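Local coordinates for protein prolyl endopeptidase (Myxococcus xanthus, PDB 2BKL) that probably cleaves oligopeptides after proline, and more slowly after alanine, as a serine peptidase of the S9A family with a beta-propeller beside its hydrolase domain, at residues Leu323-Val328 with Leu332-Leu337; Ser366-Leu371 with Ala377-Thr382. All coordinates share one frame; numbering follows the deposited sequence.

Contact 1 of 2, residues Leu323-Val328 with Leu332-Leu337; sequences LSVSIV and LSLEYL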
loop_
_atom_site.group_PDB
_atom_site.type_symbol
_atom_site.label_atom_id
_atom_site.label_comp_id
_atom_site.label_asym_id
_atom_site.label_seq_id
_atom_site.Cartn_x
_atom_site.Cartn_y
_atom_site.Cartn_z
ATOM N N LEU A 323 -1.247 10.395 -13.094
ATOM C CA LEU A 323 -1.097 9.942 -11.697
ATOM C C LEU A 323 -0.247 10.846 -10.846
ATOM O O LEU A 323 -0.516 10.993 -9.659
ATOM C CB LEU A 323 -0.480 8.539 -11.641
ATOM C CG LEU A 323 -1.157 7.402 -12.354
ATOM C CD1 LEU A 323 -0.378 6.115 -11.980
ATOM C CD2 LEU A 323 -2.618 7.346 -12.003
ATOM N N SER A 324 0.833 11.392 -11.404
ATOM C CA SER A 324 1.731 12.210 -10.602
ATOM C C SER A 324 2.531 13.143 -11.488
ATOM O O SER A 324 2.693 12.912 -12.709
ATOM C CB SER A 324 2.692 11.370 -9.783
ATOM O OG SER A 324 3.629 10.736 -10.608
ATOM N N VAL A 325 3.034 14.174 -10.848
ATOM C CA VAL A 325 3.858 15.181 -11.474
ATOM C C VAL A 325 5.020 15.407 -10.564
ATOM O O VAL A 325 4.841 15.651 -9.364
ATOM C CB VAL A 325 3.127 16.525 -11.602
ATOM C CG1 VAL A 325 4.062 17.562 -12.177
ATOM C CG2 VAL A 325 1.908 16.375 -12.435
ATOM N N SER A 326 6.213 15.380 -11.142
ATOM C CA SER A 326 7.409 15.763 -10.419
ATOM C C SER A 326 8.159 16.839 -11.174
ATOM O O SER A 326 8.092 16.926 -12.400
ATOM C CB SER A 326 8.316 14.577 -10.169
ATOM O OG SER A 326 8.833 14.061 -11.377
ATOM N N ILE A 327 8.837 17.701 -10.440
ATOM C CA ILE A 327 9.666 18.701 -11.064
ATOM C C ILE A 327 11.103 18.237 -10.953
ATOM O O ILE A 327 11.654 18.119 -9.849
ATOM C CB ILE A 327 9.500 20.064 -10.371
ATOM C CG1 ILE A 327 8.023 20.471 -10.310
ATOM C CG2 ILE A 327 10.348 21.099 -11.088
ATOM C CD1 ILE A 327 7.761 21.775 -9.549
ATOM N N VAL A 328 11.686 17.921 -12.102
ATOM C CA VAL A 328 13.053 17.427 -12.174
ATOM C C VAL A 328 13.811 18.131 -13.273
ATOM O O VAL A 328 13.288 18.361 -14.361
ATOM C CB VAL A 328 13.081 15.905 -12.410
ATOM C CG1 VAL A 328 12.654 15.158 -11.172
ATOM C CG2 VAL A 328 12.251 15.472 -13.659
ATOM N N LEU A 332 8.825 19.439 -15.994
ATOM C CA LEU A 332 7.789 18.580 -15.417
ATOM C C LEU A 332 7.928 17.161 -15.932
ATOM O O LEU A 332 8.096 16.955 -17.117
ATOM C CB LEU A 332 6.408 19.115 -15.792
ATOM C CG LEU A 332 6.088 20.542 -15.325
ATOM C CD1 LEU A 332 4.725 20.919 -15.840
ATOM C CD2 LEU A 332 6.154 20.703 -13.832
ATOM N N SER A 333 7.850 16.180 -15.043
ATOM C CA SER A 333 7.774 14.764 -15.409
ATOM C C SER A 333 6.392 14.258 -15.032
ATOM O O SER A 333 5.999 14.359 -13.901
ATOM C CB SER A 333 8.870 13.941 -14.739
ATOM O OG SER A 333 8.852 12.612 -15.238
ATOM N N LEU A 334 5.687 13.741 -16.025
ATOM C CA LEU A 334 4.264 13.409 -15.922
ATOM C C LEU A 334 4.123 11.894 -16.084
ATOM O O LEU A 334 4.463 11.316 -17.129
ATOM C CB LEU A 334 3.470 14.120 -17.008
ATOM C CG LEU A 334 3.672 15.639 -17.173
ATOM C CD1 LEU A 334 2.992 16.169 -18.407
ATOM C CD2 LEU A 334 3.134 16.302 -15.992
ATOM N N GLU A 335 3.574 11.256 -15.068
ATOM C CA GLU A 335 3.361 9.812 -15.070
ATOM C C GLU A 335 1.898 9.546 -15.389
ATOM O O GLU A 335 1.011 9.878 -14.608
ATOM C CB GLU A 335 3.700 9.207 -13.714
ATOM C CG GLU A 335 3.573 7.688 -13.657
ATOM C CD GLU A 335 3.577 7.137 -12.243
ATOM O OE1 GLU A 335 3.651 7.883 -11.248
ATOM O OE2 GLU A 335 3.433 5.909 -12.138
ATOM N N TYR A 336 1.672 8.938 -16.542
ATOM C CA TYR A 336 0.346 8.557 -17.063
ATOM C C TYR A 336 0.161 7.036 -16.970
ATOM O O TYR A 336 1.122 6.282 -16.947
ATOM C CB TYR A 336 0.167 8.985 -18.499
ATOM C CG TYR A 336 -0.032 10.473 -18.677
ATOM C CD1 TYR A 336 -1.290 11.053 -18.561
ATOM C CD2 TYR A 336 1.037 11.306 -18.937
ATOM C CE1 TYR A 336 -1.470 12.420 -18.745
ATOM C CE2 TYR A 336 0.881 12.630 -19.084
ATOM C CZ TYR A 336 -0.381 13.204 -19.004
ATOM O OH TYR A 336 -0.556 14.571 -19.151
ATOM N N LEU A 337 -1.105 6.621 -16.915
ATOM C CA LEU A 337 -1.494 5.235 -17.046
ATOM C C LEU A 337 -2.414 5.101 -18.235
ATOM O O LEU A 337 -3.441 5.783 -18.301
ATOM C CB LEU A 337 -2.216 4.780 -15.787
ATOM C CG LEU A 337 -2.022 3.351 -15.319
ATOM C CD1 LEU A 337 -0.578 3.104 -14.897
ATOM C CD2 LEU A 337 -2.979 3.039 -14.164
#
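V325 and L334 pair across an antiparallel hairpin, and the tight part of the contact lies on their face, where V325, I327, L332 and L334 are all buried. L334 CD2 presses on V325 CG2 at 3.8 Å, the two side chains lying alongside each other. L332 CD2 touches both V325 CG1 and I327 CG1, 4.0 Å from the latter; with CG anti to the carbonyl carbon (chi1 -60°), L332 leans back over the neighbouring strand. Looser is the end made by L323, S324 and E335, all partly exposed, where side-chain contacts are few. There S324 OG donates at 2.9 Å to E335 OE1, which accepts through its anti lone pair, the one away from OE2. L323 CD1 lies 3.8 Å from E335 OE2, so a methyl flanks the second oxygen. L323 and S324 both face E335, a classic beta bulge: L323 N gives E335 O a nearly straight bond of 2.8 Å, while E335 N bonds S324 O. S326 and S333 exchange two backbone bonds, and their hydroxyls reach the next sheet, S326 OG to L368 O and S333 OG to N367 OD1. The hairpin forms half of a four-stranded propeller blade: strand 341-348 continues the sheet beyond 332-337, and I313 and V314 of strand 311-314 cover the apolar face.

Contact 2 of 2, residues Ser366-Leu371 with Ala377-Thr382; sequences SNLMGL and AYYVFT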
loop_
_atom_site.group_PDB
_atom_site.type_symbol
_atom_site.label_atom_id
_atom_site.label_comp_id
_atom_site.label_asym_id
_atom_site.label_seq_id
_atom_site.Cartn_x
_atom_site.Cartn_y
_atom_site.Cartn_z
ATOM N N SER A 366 8.121 3.821 -12.872
ATOM C CA SER A 366 7.879 4.927 -11.975
ATOM C C SER A 366 8.011 6.253 -12.722
ATOM O O SER A 366 8.578 6.315 -13.816
ATOM C CB SER A 366 8.868 4.913 -10.808
ATOM O OG SER A 366 10.168 5.330 -11.251
ATOM N N ASN A 367 7.540 7.321 -12.095
ATOM C CA ASN A 367 7.851 8.649 -12.574
ATOM C C ASN A 367 9.339 8.892 -12.382
ATOM O O ASN A 367 10.011 8.190 -11.619
ATOM C CB ASN A 367 6.999 9.699 -11.861
ATOM C CG ASN A 367 6.824 10.972 -12.675
ATOM O OD1 ASN A 367 7.270 11.057 -13.785
ATOM N ND2 ASN A 367 6.102 11.933 -12.128
ATOM N N LEU A 368 9.863 9.884 -13.066
ATOM C CA LEU A 368 11.226 10.298 -12.832
ATOM C C LEU A 368 11.383 10.850 -11.429
ATOM O O LEU A 368 10.501 11.538 -10.904
ATOM C CB LEU A 368 11.651 11.334 -13.846
ATOM C CG LEU A 368 11.765 10.890 -15.293
ATOM C CD1 LEU A 368 12.193 12.069 -16.163
ATOM C CD2 LEU A 368 12.730 9.736 -15.432
ATOM N N MET A 369 12.507 10.473 -10.818
ATOM C CA MET A 369 12.854 10.820 -9.459
ATOM C C MET A 369 14.180 11.564 -9.460
ATOM O O MET A 369 15.166 11.091 -10.015
ATOM C CB MET A 369 12.990 9.564 -8.612
ATOM C CG MET A 369 11.675 8.829 -8.438
ATOM S SD MET A 369 11.979 7.296 -7.601
ATOM C CE MET A 369 12.319 6.318 -8.930
ATOM N N GLY A 370 14.211 12.690 -8.780
ATOM C CA GLY A 370 15.395 13.502 -8.690
ATOM C C GLY A 370 15.092 14.774 -7.954
ATOM O O GLY A 370 14.369 14.772 -6.961
ATOM N N LEU A 371 15.646 15.857 -8.460
ATOM C CA LEU A 371 15.475 17.156 -7.847
ATOM C C LEU A 371 15.264 18.198 -8.921
ATOM O O LEU A 371 15.685 18.038 -10.065
ATOM C CB LEU A 371 16.674 17.560 -6.962
ATOM C CG LEU A 371 16.897 16.787 -5.669
ATOM C CD1 LEU A 371 18.166 17.241 -5.001
ATOM C CD2 LEU A 371 15.768 16.928 -4.713
ATOM N N ALA A 377 18.000 12.216 -13.450
ATOM C CA ALA A 377 16.798 11.708 -12.805
ATOM C C ALA A 377 16.695 10.219 -13.051
ATOM O O ALA A 377 17.082 9.759 -14.122
ATOM C CB ALA A 377 15.553 12.386 -13.316
ATOM N N TYR A 378 16.119 9.479 -12.116
ATOM C CA TYR A 378 16.086 8.039 -12.187
ATOM C C TYR A 378 14.669 7.549 -12.290
ATOM O O TYR A 378 13.736 8.198 -11.804
ATOM C CB TYR A 378 16.740 7.442 -10.925
ATOM C CG TYR A 378 18.191 7.779 -10.730
ATOM C CD1 TYR A 378 18.558 9.003 -10.213
ATOM C CD2 TYR A 378 19.185 6.871 -11.042
ATOM C CE1 TYR A 378 19.897 9.324 -10.037
ATOM C CE2 TYR A 378 20.513 7.181 -10.853
ATOM C CZ TYR A 378 20.847 8.399 -10.363
ATOM O OH TYR A 378 22.176 8.722 -10.175
ATOM N N TYR A 379 14.478 6.401 -12.929
ATOM C CA TYR A 379 13.205 5.730 -12.830
ATOM C C TYR A 379 13.406 4.237 -12.708
ATOM O O TYR A 379 14.444 3.687 -13.101
ATOM C CB TYR A 379 12.271 6.067 -14.003
ATOM C CG TYR A 379 12.573 5.397 -15.321
ATOM C CD1 TYR A 379 13.408 5.986 -16.247
ATOM C CD2 TYR A 379 11.973 4.184 -15.664
ATOM C CE1 TYR A 379 13.662 5.364 -17.505
ATOM C CE2 TYR A 379 12.219 3.580 -16.876
ATOM C CZ TYR A 379 13.092 4.174 -17.778
ATOM O OH TYR A 379 13.286 3.545 -18.995
ATOM N N VAL A 380 12.405 3.600 -12.123
ATOM C CA VAL A 380 12.392 2.158 -11.922
ATOM C C VAL A 380 11.462 1.518 -12.915
ATOM O O VAL A 380 10.363 2.021 -13.141
ATOM C CB VAL A 380 11.899 1.870 -10.486
ATOM C CG1 VAL A 380 11.866 0.378 -10.188
ATOM C CG2 VAL A 380 12.745 2.588 -9.435
ATOM N N PHE A 381 11.902 0.419 -13.518
ATOM C CA PHE A 381 11.080 -0.383 -14.408
ATOM C C PHE A 381 11.020 -1.835 -13.957
ATOM O O PHE A 381 12.035 -2.429 -13.604
ATOM C CB PHE A 381 11.616 -0.304 -15.825
ATOM C CG PHE A 381 10.843 -1.139 -16.790
ATOM C CD1 PHE A 381 9.691 -0.635 -17.374
ATOM C CD2 PHE A 381 11.263 -2.415 -17.100
ATOM C CE1 PHE A 381 8.961 -1.389 -18.238
ATOM C CE2 PHE A 381 10.541 -3.186 -17.949
ATOM C CZ PHE A 381 9.393 -2.683 -18.536
ATOM N N THR A 382 9.827 -2.407 -13.931
ATOM C CA THR A 382 9.646 -3.832 -13.640
ATOM C C THR A 382 8.614 -4.371 -14.608
ATOM O O THR A 382 7.879 -3.643 -15.233
ATOM C CB THR A 382 9.136 -4.141 -12.204
ATOM O OG1 THR A 382 7.873 -3.453 -11.979
ATOM C CG2 THR A 382 10.046 -3.583 -11.155
#
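S366 and V380 grip each other twice where the loop 366-371 meets the strand 377-382. S366 N donates to V380 O at 2.9 Å, and S366 OG takes the V380 N-H at 3.0 Å in an almost straight bond (175°). A chi1 of 74° sets this hydroxyl between its own N and carbonyl carbon, from where it also donates to N367 O. The serine thus stands in for a backbone acceptor as the loop bulges away from the strand. Pairing resumes at M369 and Y378, a single antiparallel bridge with two bonds of 2.8 Å, M369 N to Y378 O and Y378 N to M369 O. The M369 side chain runs over Y378 O toward V380: CB rests 3.6 Å from Y378 O, CG a little farther from the same oxygen, and after a bend at SD (chi3 -88°) CE comes within 3.7 Å of Y378 O and meets V380 CG2 at 3.8 Å. On the opposite face of the strand from M369 and V380, L368 CB touches A377 CB, and L368 CD2 approaches Y379 CD1 obliquely at 3.9 Å. S366 O is buried with no partner. The loop follows the short edge strand 364-365 of the last four-stranded propeller sheet, in which strand 386-394 flanks 377-382; M369 and Y378 touch strand 71-78 of the first, and N367 and L368 turn to strand 331-338.

Overall arrangement
Following the chain from the N terminus, contact 1 comes first and closes the short turn between strands 321-328 and 331-338. The chain then runs through strands 341-348 and 353-356, finishing that four-stranded sheet, before strand 364-365 and the loop after it open contact 2, which closes on strand 376-383. The two contacts are therefore in series, neither enclosing nor crossing the other, with centres about 10 Å apart. They touch directly, two serine hydroxyls of contact 1 bonding to the loop of contact 2. Through them the loop 366-371 ties two successive four-stranded sheets of the propeller together.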